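Long-range contacts in oligogalacturonate lyase (Yersinia enterocolitica subsp. enterocolitica, PDB 3PE7), which cleaves oligogalacturonates by beta-elimination in the cytoplasm, probably at a manganese site carried by a seven-bladed beta-propeller: residues I7-D12 and Q70-L75; D16-A21 and V335-T340; V23-P28 and A376-T381; K41-D46 and F358-K363. One frame throughout, in Å; residues are numbered along the deposited sequence.

Overall arrangement
The four contacts span three blades of the seven-bladed propeller: the one completed by strands 22-25 and 376-381 and those beside it. Interaction 3, buried, pairs those two strands within one antiparallel sheet. Interaction 1, partly buried, adds strand 6-8 as an outermost strand of the sheet with 71-74, and touches interaction 3 through a salt bridge between Asp-12 and Arg-25 and through packing of Leu-9 and Phe-11 on Leu-26 O and of Phe-11 on Thr-24. Interaction 2 carries the hairpin loop ahead of strand 22-25 onto strand 331-337 of another blade; it is polar and partly buried. Interaction 4 is a buried, apolar meeting of two loops, 41-46 and 358-363, and touches interaction 3 at Leu-379.

Interaction 1: residues I7-D12 and Q70-L75; sequences IPLTFD and QVATQL
Gln-70 lies flat against Phe-11: its CG sits over the centre of the ring, 3.5 Å from the centroid, and the amide plane is tilted only 15° from the ring plane. OE1 stays over the same side of the ring, 3.4 Å from Phe-11 CD1, while NE2 reaches back to the main chain and donates to Leu-9 O at 3.0 Å, lying in the plane of that carbonyl. The amide is thus held by a stack and a hydrogen bond together. Extension of the chain beyond CG (chi2 -179°) carries CD across the ring. The backbone O of Gln-70 accepts in turn, from Leu-9 N at 2.8 Å. Next along the sheet, Ile-7 and Ala-72 form an antiparallel hydrogen-bonded pair with two 2.9 Å bonds, Ile-7 N to Ala-72 O and Ala-72 N to Ile-7 O. Ala-72 CB lies against Ile-7 CG1 at 4.0 Å and receives Leu-9 CD1 as well. Further out, Leu-65 of strand 61-66 packs on Leu-9 and Phe-11, and Ile-7 touches Met-1, a ligand of one calcium ion. Strand 6-8 therefore closes the outer edge of this propeller sheet, and the Gln-70 amide continues the ladder where regular pairing ends.

Interaction 2: residues D16-A21 and V335-T340; sequences DASTGA and VARHDT
The backbones of 16-21 and 335-340 come closest at Thr-19 and Ala-336, CA to CA 5.7 Å, without a beta bridge. Loop 16-21 belongs to the 12-15/22-25 hairpin of one propeller blade and strand 331-337 to the sheet of another, so the contact joins two blades. Asp-16 serves both sides. CG stands anti to the backbone N (chi1 -172°), and OD1 takes the amides of Ser-18 and Thr-19, an Asx turn and an Asx motif that shape the loop. OD2 reaches over to Arg-337 N at 2.7 Å in a nearly straight bond, 39° above the carboxylate plane. A water donates to both OD2 and Arg-337 O, adding a second bridge. The Thr-19 hydroxyl both donates and accepts: OG1 gives to Val-335 O at 2.7 Å from above the carbonyl plane and takes from Ala-21 N in an ST turn. The Arg-337 chain bends at chi3 (69°), which turns NE; its guanidinium holds Asp-339 side-on, NE to OD2 at 2.8 Å and NH2 to OD1. That salt bridge fixes the rotation of the group, while NH1 donates to Ser-18 OG at 2.9 Å, close to the guanidinium plane.

Interaction 3: residues V23-P28 and A376-T381; sequences VTRLTP and ALYLAT
The Tyr-378 ring is flanked by Arg-25, whose aliphatic chain runs side by side with it in the same direction: Arg-25 CG lies 3.5 Å from CE2 of Tyr-378, and CD comes 3.6 Å from its OH. The approach is oblique, and the guanidinium is turned 70° from the ring plane, with NH2 in a salt bridge to Asp-12 OD2. CG of Arg-25 stands anti to the backbone N (chi1 -173°), which puts it beside CE2; Val-23 CG1 approaches CD2, also obliquely. Beneath these side chains the strands pair antiparallel, at 161° between their directions. Thr-24 and Leu-379 form a hydrogen-bonded pair, N to O at 2.9 Å each way, and Leu-26 N reaches Leu-377 O at 2.8 Å. Beyond that, Thr-27 OG1 takes over, accepting from Leu-377 N at 3.0 Å. On the face bearing Leu-379, Leu-26 CD1 meets Leu-379 CD1 at 3.9 Å. Strands 12-15 and 22-25 near the N-terminus join the last strands of the chain in one propeller blade, the closure called Velcro. Strand 364-369 flanks 376-381 with Phe-367 meeting the Tyr-378 ring, and Leu-50 and Phe-52 of strand 49-54 pack on Leu-26, Thr-27 and Leu-377.

Interaction 4: residues K41-D46 and F358-K363; sequences KCFTRD and FTPDDK
Phe-43 and Pro-360 meet at about a right angle, the proline CD lying over one face of the aromatic ring at 4.1 Å from its centroid, 26° off the ring normal, in a CH-pi contact. Its neighbour CG presses on the root of the side chain, 3.6 Å from Phe-43 CB, and also approaches Thr-44 O. CG of Phe-43 stands beside its own backbone N, anti to the carbonyl carbon (chi1 -73°), and lies 3.7 Å from Pro-360 CD. Thr-359 covers the far part of the ring: its CA is offset toward the rim, and its methyl CG2 lies 3.7 Å from CZ of Phe-43. Proline and threonine thus share the ring between them, one near CG and the other near CZ.

Both segments are loops leading into blade strands of the beta-propeller, 41-46 into strand 49-54 and the other into strand 364-369, so the contact joins adjacent blades at their strand-entry turns. Residues Thr-359 to Asp-362 form a type I beta turn, closed by Asp-362 N to Thr-359 O at 2.9 Å. The turn is fixed further by Asp-361, whose OD1 accepts from Thr-359 OG1 at 2.7 Å and from Lys-363 N at 2.9 Å, the two donors coming from opposite faces of the carboxylate plane; the second bond makes an Asx turn. Thr-359 OG1 also accepts from Gln-364 N; chi1 of 49° sets OG1 between N and C, with CG2 beside the backbone N, against the ring. Leu-50 and Leu-366 also pack on Phe-43; farther along 41-46, Arg-45 NE makes a salt bridge to Asp-92.

Interaction 1: residues I7-D12 and Q70-L75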
loop_
_atom_site.group_PDB
_atom_site.type_symbol
_atom_site.label_atom_id
_atom_site.label_comp_id
_atom_site.label_asym_id
_atom_site.label_seq_id
_atom_site.Cartn_x
_atom_site.Cartn_y
_atom_site.Cartn_z
ATOM N N ILE A 7 14.189 12.415 17.581
ATOM C CA ILE A 7 14.279 11.434 18.661
ATOM C C ILE A 7 15.183 10.294 18.236
ATOM O O ILE A 7 15.093 9.827 17.099
ATOM C CB ILE A 7 12.913 10.852 19.083
ATOM C CG1 ILE A 7 12.082 10.459 17.869
ATOM C CG2 ILE A 7 12.178 11.838 19.962
ATOM C CD1 ILE A 7 10.956 9.540 18.209
ATOM N N PRO A 8 16.074 9.857 19.145
ATOM C CA PRO A 8 16.940 8.722 18.834
ATOM C C PRO A 8 16.223 7.397 19.068
ATOM O O PRO A 8 15.535 7.222 20.080
ATOM C CB PRO A 8 18.102 8.887 19.814
ATOM C CG PRO A 8 17.510 9.608 20.995
ATOM C CD PRO A 8 16.412 10.494 20.435
ATOM N N LEU A 9 16.371 6.469 18.131
ATOM C CA LEU A 9 15.750 5.168 18.308
ATOM C C LEU A 9 16.803 4.101 18.504
ATOM O O LEU A 9 17.880 4.178 17.916
ATOM C CB LEU A 9 14.878 4.823 17.108
ATOM C CG LEU A 9 13.756 5.806 16.775
ATOM C CD1 LEU A 9 12.996 5.261 15.591
ATOM C CD2 LEU A 9 12.835 6.008 17.960
ATOM N N THR A 10 16.465 3.097 19.300
ATOM C CA THR A 10 17.296 1.909 19.428
ATOM C C THR A 10 16.857 0.859 18.414
ATOM O O THR A 10 15.659 0.662 18.207
ATOM C CB THR A 10 17.180 1.328 20.856
ATOM O OG1 THR A 10 17.606 2.298 21.813
ATOM C CG2 THR A 10 18.023 0.094 21.008
ATOM N N PHE A 11 17.820 0.223 17.749
ATOM C CA PHE A 11 17.539 -0.826 16.776
ATOM C C PHE A 11 17.897 -2.136 17.461
ATOM O O PHE A 11 19.065 -2.350 17.849
ATOM C CB PHE A 11 18.417 -0.671 15.526
ATOM C CG PHE A 11 18.007 0.443 14.588
ATOM C CD1 PHE A 11 18.679 0.599 13.376
ATOM C CD2 PHE A 11 16.948 1.310 14.891
ATOM C CE1 PHE A 11 18.345 1.610 12.481
ATOM C CE2 PHE A 11 16.590 2.328 14.018
ATOM C CZ PHE A 11 17.280 2.487 12.788
ATOM N N ASP A 12 16.922 -3.023 17.608
ATOM C CA ASP A 12 17.148 -4.269 18.336
ATOM C C ASP A 12 17.186 -5.468 17.391
ATOM O O ASP A 12 16.175 -5.822 16.762
ATOM C CB ASP A 12 16.097 -4.449 19.432
ATOM C CG ASP A 12 16.208 -3.385 20.516
ATOM O OD1 ASP A 12 17.241 -3.361 21.204
ATOM O OD2 ASP A 12 15.283 -2.581 20.685
ATOM N N GLN A 70 20.079 6.425 13.211
ATOM C CA GLN A 70 18.976 5.955 14.064
ATOM C C GLN A 70 18.174 7.110 14.663
ATOM O O GLN A 70 17.496 6.940 15.654
ATOM C CB GLN A 70 19.458 4.949 15.126
ATOM C CG GLN A 70 20.166 3.773 14.464
ATOM C CD GLN A 70 20.670 2.704 15.403
ATOM O OE1 GLN A 70 21.436 1.828 14.981
ATOM N NE2 GLN A 70 20.260 2.757 16.672
ATOM N N VAL A 71 18.237 8.278 14.027
ATOM C CA VAL A 71 17.429 9.409 14.462
ATOM C C VAL A 71 16.198 9.564 13.589
ATOM O O VAL A 71 16.294 9.523 12.364
ATOM C CB VAL A 71 18.265 10.730 14.495
ATOM C CG1 VAL A 71 17.367 11.943 14.777
ATOM C CG2 VAL A 71 19.375 10.620 15.538
ATOM N N ALA A 72 15.037 9.711 14.239
ATOM C CA ALA A 72 13.776 9.984 13.552
ATOM C C ALA A 72 13.422 11.461 13.698
ATOM O O ALA A 72 13.440 12.012 14.804
ATOM C CB ALA A 72 12.685 9.140 14.145
ATOM N N THR A 73 13.098 12.103 12.587
ATOM C CA THR A 73 12.650 13.489 12.631
ATOM C C THR A 73 11.138 13.532 12.401
ATOM O O THR A 73 10.646 12.950 11.439
ATOM C CB THR A 73 13.369 14.327 11.557
ATOM O OG1 THR A 73 14.787 14.242 11.768
ATOM C CG2 THR A 73 12.920 15.818 11.627
ATOM N N GLN A 74 10.417 14.220 13.282
ATOM C CA GLN A 74 8.976 14.396 13.112
ATOM C C GLN A 74 8.702 15.343 11.964
ATOM O O GLN A 74 9.193 16.490 11.964
ATOM C CB GLN A 74 8.337 14.931 14.403
ATOM C CG GLN A 74 6.808 14.972 14.339
ATOM C CD GLN A 74 6.187 15.341 15.663
ATOM O OE1 GLN A 74 6.814 15.196 16.719
ATOM N NE2 GLN A 74 4.930 15.782 15.623
ATOM N N LEU A 75 7.914 14.872 11.000
ATOM C CA LEU A 75 7.641 15.608 9.754
ATOM C C LEU A 75 6.341 16.395 9.804
ATOM O O LEU A 75 6.246 17.466 9.224
ATOM C CB LEU A 75 7.582 14.658 8.555
ATOM C CG LEU A 75 8.818 13.789 8.277
ATOM C CD1 LEU A 75 8.533 12.915 7.051
ATOM C CD2 LEU A 75 10.036 14.675 8.023
#

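Interaction 2: residues D16-A21 and V335-T340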
loop_
_atom_site.group_PDB
_atom_site.type_symbol
_atom_site.label_atom_id
_atom_site.label_comp_id
_atom_site.label_asym_id
_atom_site.label_seq_id
_atom_site.Cartn_x
_atom_site.Cartn_y
_atom_site.Cartn_z
ATOM N N ASP A 16 15.279 -14.785 13.911
ATOM C CA ASP A 16 13.921 -15.330 13.835
ATOM C C ASP A 16 13.805 -16.715 14.488
ATOM O O ASP A 16 14.648 -17.572 14.258
ATOM C CB ASP A 16 13.481 -15.423 12.371
ATOM C CG ASP A 16 12.017 -15.808 12.235
ATOM O OD1 ASP A 16 11.712 -17.016 12.184
ATOM O OD2 ASP A 16 11.172 -14.895 12.238
ATOM N N ALA A 17 12.746 -16.911 15.268
ATOM C CA ALA A 17 12.532 -18.137 16.057
ATOM C C ALA A 17 12.407 -19.398 15.209
ATOM O O ALA A 17 12.804 -20.473 15.641
ATOM C CB ALA A 17 11.306 -17.981 16.957
ATOM N N SER A 18 11.888 -19.249 13.990
ATOM C CA SER A 18 11.620 -20.380 13.114
ATOM C C SER A 18 12.672 -20.543 12.034
ATOM O O SER A 18 13.043 -21.673 11.713
ATOM C CB SER A 18 10.235 -20.239 12.449
ATOM O OG SER A 18 9.213 -20.352 13.410
ATOM N N THR A 19 13.156 -19.433 11.472
ATOM C CA THR A 19 14.019 -19.510 10.272
ATOM C C THR A 19 15.479 -19.156 10.523
ATOM O O THR A 19 16.347 -19.415 9.682
ATOM C CB THR A 19 13.517 -18.585 9.147
ATOM O OG1 THR A 19 13.813 -17.222 9.485
ATOM C CG2 THR A 19 12.019 -18.743 8.950
ATOM N N GLY A 20 15.735 -18.514 11.656
ATOM C CA GLY A 20 17.059 -18.066 12.016
ATOM C C GLY A 20 17.523 -16.818 11.289
ATOM O O GLY A 20 18.657 -16.381 11.492
ATOM N N ALA A 21 16.654 -16.228 10.456
ATOM C CA ALA A 21 17.008 -15.002 9.719
ATOM C C ALA A 21 17.288 -13.833 10.664
ATOM O O ALA A 21 16.665 -13.720 11.717
ATOM C CB ALA A 21 15.879 -14.618 8.759
ATOM N N VAL A 335 10.693 -16.982 4.929
ATOM C CA VAL A 335 11.905 -16.244 5.275
ATOM C C VAL A 335 11.989 -15.795 6.737
ATOM O O VAL A 335 13.078 -15.724 7.325
ATOM C CB VAL A 335 12.167 -15.074 4.286
ATOM C CG1 VAL A 335 12.398 -15.625 2.869
ATOM C CG2 VAL A 335 11.029 -14.088 4.283
ATOM N N ALA A 336 10.830 -15.513 7.318
ATOM C CA ALA A 336 10.751 -15.054 8.708
ATOM C C ALA A 336 9.301 -15.029 9.153
ATOM O O ALA A 336 8.396 -15.182 8.345
ATOM C CB ALA A 336 11.370 -13.676 8.856
ATOM N N ARG A 337 9.101 -14.851 10.451
ATOM C CA ARG A 337 7.770 -14.704 11.016
ATOM C C ARG A 337 7.426 -13.228 11.081
ATOM O O ARG A 337 8.244 -12.414 11.516
ATOM C CB ARG A 337 7.748 -15.261 12.446
ATOM C CG ARG A 337 8.197 -16.730 12.564
ATOM C CD ARG A 337 8.341 -17.137 14.054
ATOM N NE ARG A 337 7.031 -17.193 14.717
ATOM C CZ ARG A 337 6.230 -18.252 14.726
ATOM N NH1 ARG A 337 6.613 -19.400 14.154
ATOM N NH2 ARG A 337 5.051 -18.173 15.315
ATOM N N HIS A 338 6.213 -12.869 10.664
ATOM C CA HIS A 338 5.696 -11.548 11.043
ATOM C C HIS A 338 5.055 -11.582 12.445
ATOM O O HIS A 338 5.186 -10.615 13.221
ATOM C CB HIS A 338 4.750 -10.966 9.964
ATOM C CG HIS A 338 3.466 -11.720 9.783
ATOM N ND1 HIS A 338 3.161 -12.416 8.635
ATOM C CD2 HIS A 338 2.388 -11.840 10.591
ATOM C CE1 HIS A 338 1.966 -12.972 8.760
ATOM N NE2 HIS A 338 1.475 -12.630 9.942
ATOM N N ASP A 339 4.387 -12.689 12.780
ATOM C CA ASP A 339 3.736 -12.850 14.106
ATOM C C ASP A 339 2.749 -11.736 14.488
ATOM O O ASP A 339 2.533 -11.472 15.683
ATOM C CB ASP A 339 4.787 -13.000 15.226
ATOM C CG ASP A 339 5.220 -14.430 15.452
ATOM O OD1 ASP A 339 4.372 -15.353 15.334
ATOM O OD2 ASP A 339 6.415 -14.624 15.768
ATOM N N THR A 340 2.141 -11.080 13.506
ATOM C CA THR A 340 1.143 -10.056 13.842
ATOM C C THR A 340 -0.129 -10.685 14.398
ATOM O O THR A 340 -0.464 -11.822 14.054
ATOM C CB THR A 340 0.845 -9.080 12.673
ATOM O OG1 THR A 340 0.326 -7.874 13.226
ATOM C CG2 THR A 340 -0.177 -9.646 11.696
HETATM O O HOH W 1 10.767 -12.191 12.297
#

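Interaction 3: residues V23-P28 and A376-T381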
loop_
_atom_site.group_PDB
_atom_site.type_symbol
_atom_site.label_atom_id
_atom_site.label_comp_id
_atom_site.label_asym_id
_atom_site.label_seq_id
_atom_site.Cartn_x
_atom_site.Cartn_y
_atom_site.Cartn_z
ATOM N N VAL A 23 16.744 -10.318 12.052
ATOM C CA VAL A 23 15.625 -9.377 12.080
ATOM C C VAL A 23 16.015 -8.216 12.979
ATOM O O VAL A 23 16.585 -8.416 14.053
ATOM C CB VAL A 23 14.315 -10.033 12.597
ATOM C CG1 VAL A 23 13.135 -9.048 12.557
ATOM C CG2 VAL A 23 13.965 -11.254 11.774
ATOM N N THR A 24 15.732 -7.002 12.528
ATOM C CA THR A 24 16.000 -5.818 13.345
ATOM C C THR A 24 14.697 -5.062 13.543
ATOM O O THR A 24 14.027 -4.726 12.563
ATOM C CB THR A 24 17.077 -4.916 12.697
ATOM O OG1 THR A 24 18.294 -5.675 12.592
ATOM C CG2 THR A 24 17.339 -3.686 13.564
ATOM N N ARG A 25 14.333 -4.829 14.803
ATOM C CA ARG A 25 13.197 -3.968 15.144
ATOM C C ARG A 25 13.682 -2.525 15.234
ATOM O O ARG A 25 14.665 -2.233 15.930
ATOM C CB ARG A 25 12.623 -4.377 16.491
ATOM C CG ARG A 25 11.332 -3.649 16.854
ATOM C CD ARG A 25 10.787 -4.179 18.144
ATOM N NE ARG A 25 11.661 -3.823 19.269
ATOM C CZ ARG A 25 11.670 -4.460 20.433
ATOM N NH1 ARG A 25 10.866 -5.494 20.637
ATOM N NH2 ARG A 25 12.499 -4.054 21.402
ATOM N N LEU A 26 12.975 -1.636 14.544
ATOM C CA LEU A 26 13.445 -0.257 14.373
ATOM C C LEU A 26 12.813 0.731 15.345
ATOM O O LEU A 26 13.352 1.816 15.562
ATOM C CB LEU A 26 13.168 0.215 12.945
ATOM C CG LEU A 26 13.736 -0.604 11.781
ATOM C CD1 LEU A 26 13.268 0.003 10.470
ATOM C CD2 LEU A 26 15.256 -0.652 11.822
ATOM N N THR A 27 11.661 0.369 15.902
ATOM C CA THR A 27 10.871 1.295 16.727
ATOM C C THR A 27 10.497 0.624 18.053
ATOM O O THR A 27 10.438 -0.625 18.128
ATOM C CB THR A 27 9.576 1.755 15.983
ATOM O OG1 THR A 27 8.780 0.610 15.671
ATOM C CG2 THR A 27 9.919 2.495 14.688
ATOM N N PRO A 28 10.270 1.434 19.105
ATOM C CA PRO A 28 10.004 0.877 20.430
ATOM C C PRO A 28 8.541 0.448 20.592
ATOM O O PRO A 28 7.646 1.263 20.345
ATOM C CB PRO A 28 10.344 2.045 21.374
ATOM C CG PRO A 28 10.050 3.287 20.560
ATOM C CD PRO A 28 10.368 2.916 19.124
ATOM N N ALA A 376 5.061 -2.102 15.554
ATOM C CA ALA A 376 6.439 -1.635 15.394
ATOM C C ALA A 376 6.917 -2.004 13.990
ATOM O O ALA A 376 6.295 -2.828 13.307
ATOM C CB ALA A 376 7.370 -2.269 16.486
ATOM N N LEU A 377 8.017 -1.394 13.572
ATOM C CA LEU A 377 8.630 -1.673 12.275
ATOM C C LEU A 377 9.793 -2.650 12.413
ATOM O O LEU A 377 10.593 -2.570 13.350
ATOM C CB LEU A 377 9.118 -0.373 11.608
ATOM C CG LEU A 377 8.008 0.438 10.903
ATOM C CD1 LEU A 377 7.222 1.266 11.911
ATOM C CD2 LEU A 377 8.593 1.306 9.810
ATOM N N TYR A 378 9.872 -3.570 11.456
ATOM C CA TYR A 378 10.902 -4.619 11.417
ATOM C C TYR A 378 11.500 -4.734 10.030
ATOM O O TYR A 378 10.804 -4.558 9.017
ATOM C CB TYR A 378 10.303 -5.993 11.764
ATOM C CG TYR A 378 9.686 -6.035 13.124
ATOM C CD1 TYR A 378 8.396 -5.523 13.339
ATOM C CD2 TYR A 378 10.397 -6.545 14.216
ATOM C CE1 TYR A 378 7.821 -5.527 14.613
ATOM C CE2 TYR A 378 9.830 -6.551 15.503
ATOM C CZ TYR A 378 8.533 -6.041 15.670
ATOM O OH TYR A 378 7.969 -6.043 16.909
ATOM N N LEU A 379 12.793 -5.042 9.997
ATOM C CA LEU A 379 13.499 -5.425 8.774
ATOM C C LEU A 379 14.016 -6.859 8.922
ATOM O O LEU A 379 14.817 -7.142 9.817
ATOM C CB LEU A 379 14.667 -4.465 8.495
ATOM C CG LEU A 379 14.311 -3.064 7.989
ATOM C CD1 LEU A 379 15.516 -2.119 8.069
ATOM C CD2 LEU A 379 13.766 -3.168 6.542
ATOM N N ALA A 380 13.559 -7.743 8.035
ATOM C CA ALA A 380 14.071 -9.131 8.000
ATOM C C ALA A 380 15.045 -9.317 6.840
ATOM O O ALA A 380 14.746 -8.932 5.716
ATOM C CB ALA A 380 12.911 -10.115 7.898
ATOM N N THR A 381 16.210 -9.914 7.120
ATOM C CA THR A 381 17.239 -10.146 6.101
ATOM C C THR A 381 16.947 -11.409 5.345
ATOM O O THR A 381 16.730 -12.466 5.941
ATOM C CB THR A 381 18.652 -10.210 6.746
ATOM O OG1 THR A 381 18.906 -8.964 7.389
ATOM C CG2 THR A 381 19.734 -10.419 5.658
#

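Interaction 4: residues K41-D46 and F358-K363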
loop_
_atom_site.group_PDB
_atom_site.type_symbol
_atom_site.label_atom_id
_atom_site.label_comp_id
_atom_site.label_asym_id
_atom_site.label_seq_id
_atom_site.Cartn_x
_atom_site.Cartn_y
_atom_site.Cartn_z
ATOM N N LYS A 41 5.979 4.765 -2.113
ATOM C CA LYS A 41 7.405 4.931 -1.794
ATOM C C LYS A 41 7.644 5.418 -0.366
ATOM O O LYS A 41 7.110 6.468 0.032
ATOM C CB LYS A 41 8.088 5.886 -2.794
ATOM C CG LYS A 41 9.556 6.137 -2.469
ATOM C CD LYS A 41 10.180 7.076 -3.505
ATOM C CE LYS A 41 11.554 7.539 -3.032
ATOM N NZ LYS A 41 12.185 8.481 -4.030
ATOM N N CYS A 42 8.425 4.642 0.409
ATOM C CA CYS A 42 8.820 5.039 1.767
ATOM C C CYS A 42 10.324 5.093 2.040
ATOM O O CYS A 42 10.733 5.728 2.983
ATOM C CB CYS A 42 8.159 4.152 2.848
ATOM S SG CYS A 42 8.507 2.370 2.689
ATOM N N PHE A 43 11.127 4.398 1.229
ATOM C CA PHE A 43 12.572 4.500 1.329
ATOM C C PHE A 43 13.084 5.547 0.356
ATOM O O PHE A 43 12.598 5.624 -0.752
ATOM C CB PHE A 43 13.248 3.174 0.978
ATOM C CG PHE A 43 13.108 2.131 2.025
ATOM C CD1 PHE A 43 13.971 2.102 3.119
ATOM C CD2 PHE A 43 12.125 1.147 1.894
ATOM C CE1 PHE A 43 13.850 1.084 4.093
ATOM C CE2 PHE A 43 11.977 0.160 2.868
ATOM C CZ PHE A 43 12.847 0.122 3.956
ATOM N N THR A 44 14.080 6.329 0.765
ATOM C CA THR A 44 14.780 7.195 -0.196
ATOM C C THR A 44 15.538 6.297 -1.192
ATOM O O THR A 44 15.767 5.127 -0.921
ATOM C CB THR A 44 15.723 8.211 0.483
ATOM O OG1 THR A 44 16.626 7.554 1.382
ATOM C CG2 THR A 44 14.908 9.232 1.257
ATOM N N ARG A 45 15.912 6.850 -2.335
ATOM C CA ARG A 45 16.504 6.033 -3.406
ATOM C C ARG A 45 17.757 5.270 -2.980
ATOM O O ARG A 45 17.966 4.135 -3.422
ATOM C CB ARG A 45 16.794 6.899 -4.627
ATOM C CG ARG A 45 15.531 7.370 -5.331
ATOM C CD ARG A 45 15.866 8.426 -6.411
ATOM N NE ARG A 45 16.452 9.626 -5.843
ATOM C CZ ARG A 45 16.845 10.667 -6.575
ATOM N NH1 ARG A 45 16.698 10.639 -7.896
ATOM N NH2 ARG A 45 17.388 11.722 -5.988
ATOM N N ASP A 46 18.572 5.871 -2.119
ATOM C CA ASP A 46 19.797 5.219 -1.664
ATOM C C ASP A 46 19.586 4.287 -0.460
ATOM O O ASP A 46 20.541 3.741 0.086
ATOM C CB ASP A 46 20.916 6.243 -1.402
ATOM C CG ASP A 46 20.761 6.988 -0.091
ATOM O OD1 ASP A 46 19.682 6.923 0.559
ATOM O OD2 ASP A 46 21.750 7.663 0.295
ATOM N N PHE A 358 10.124 -4.761 -0.338
ATOM C CA PHE A 358 11.563 -4.929 -0.344
ATOM C C PHE A 358 12.280 -3.600 -0.116
ATOM O O PHE A 358 11.806 -2.560 -0.566
ATOM C CB PHE A 358 12.022 -5.554 -1.680
ATOM C CG PHE A 358 11.538 -6.965 -1.894
ATOM C CD1 PHE A 358 10.364 -7.215 -2.592
ATOM C CD2 PHE A 358 12.258 -8.049 -1.393
ATOM C CE1 PHE A 358 9.901 -8.542 -2.825
ATOM C CE2 PHE A 358 11.807 -9.370 -1.596
ATOM C CZ PHE A 358 10.620 -9.615 -2.317
ATOM N N THR A 359 13.406 -3.637 0.600
ATOM C CA THR A 359 14.310 -2.502 0.649
ATOM C C THR A 359 14.837 -2.257 -0.780
ATOM O O THR A 359 14.803 -3.160 -1.614
ATOM C CB THR A 359 15.495 -2.759 1.587
ATOM O OG1 THR A 359 16.081 -4.034 1.288
ATOM C CG2 THR A 359 15.037 -2.729 3.062
ATOM N N PRO A 360 15.328 -1.038 -1.060
ATOM C CA PRO A 360 15.790 -0.755 -2.427
ATOM C C PRO A 360 16.876 -1.728 -2.942
ATOM O O PRO A 360 16.991 -1.942 -4.166
ATOM C CB PRO A 360 16.324 0.690 -2.311
ATOM C CG PRO A 360 15.438 1.309 -1.263
ATOM C CD PRO A 360 15.251 0.192 -0.246
ATOM N N ASP A 361 17.650 -2.314 -2.030
ATOM C CA ASP A 361 18.724 -3.257 -2.412
ATOM C C ASP A 361 18.279 -4.715 -2.562
ATOM O O ASP A 361 19.082 -5.579 -2.922
ATOM C CB ASP A 361 19.944 -3.122 -1.478
ATOM C CG ASP A 361 19.672 -3.568 -0.054
ATOM O OD1 ASP A 361 18.571 -4.071 0.230
ATOM O OD2 ASP A 361 20.585 -3.407 0.791
ATOM N N ASP A 362 16.993 -4.969 -2.289
ATOM C CA ASP A 362 16.372 -6.298 -2.356
ATOM C C ASP A 362 16.944 -7.304 -1.346
ATOM O O ASP A 362 16.725 -8.509 -1.487
ATOM C CB ASP A 362 16.423 -6.883 -3.784
ATOM C CG ASP A 362 15.406 -6.236 -4.705
ATOM O OD1 ASP A 362 15.451 -6.507 -5.921
ATOM O OD2 ASP A 362 14.556 -5.468 -4.193
ATOM N N LYS A 363 17.631 -6.810 -0.312
ATOM C CA LYS A 363 18.264 -7.710 0.654
ATOM C C LYS A 363 17.412 -7.953 1.889
ATOM O O LYS A 363 17.645 -8.917 2.640
ATOM C CB LYS A 363 19.628 -7.162 1.086
ATOM C CG LYS A 363 20.621 -6.943 -0.075
ATOM C CD LYS A 363 21.405 -8.178 -0.426
ATOM C CE LYS A 363 22.333 -7.948 -1.656
ATOM N NZ LYS A 363 23.062 -6.677 -1.504
#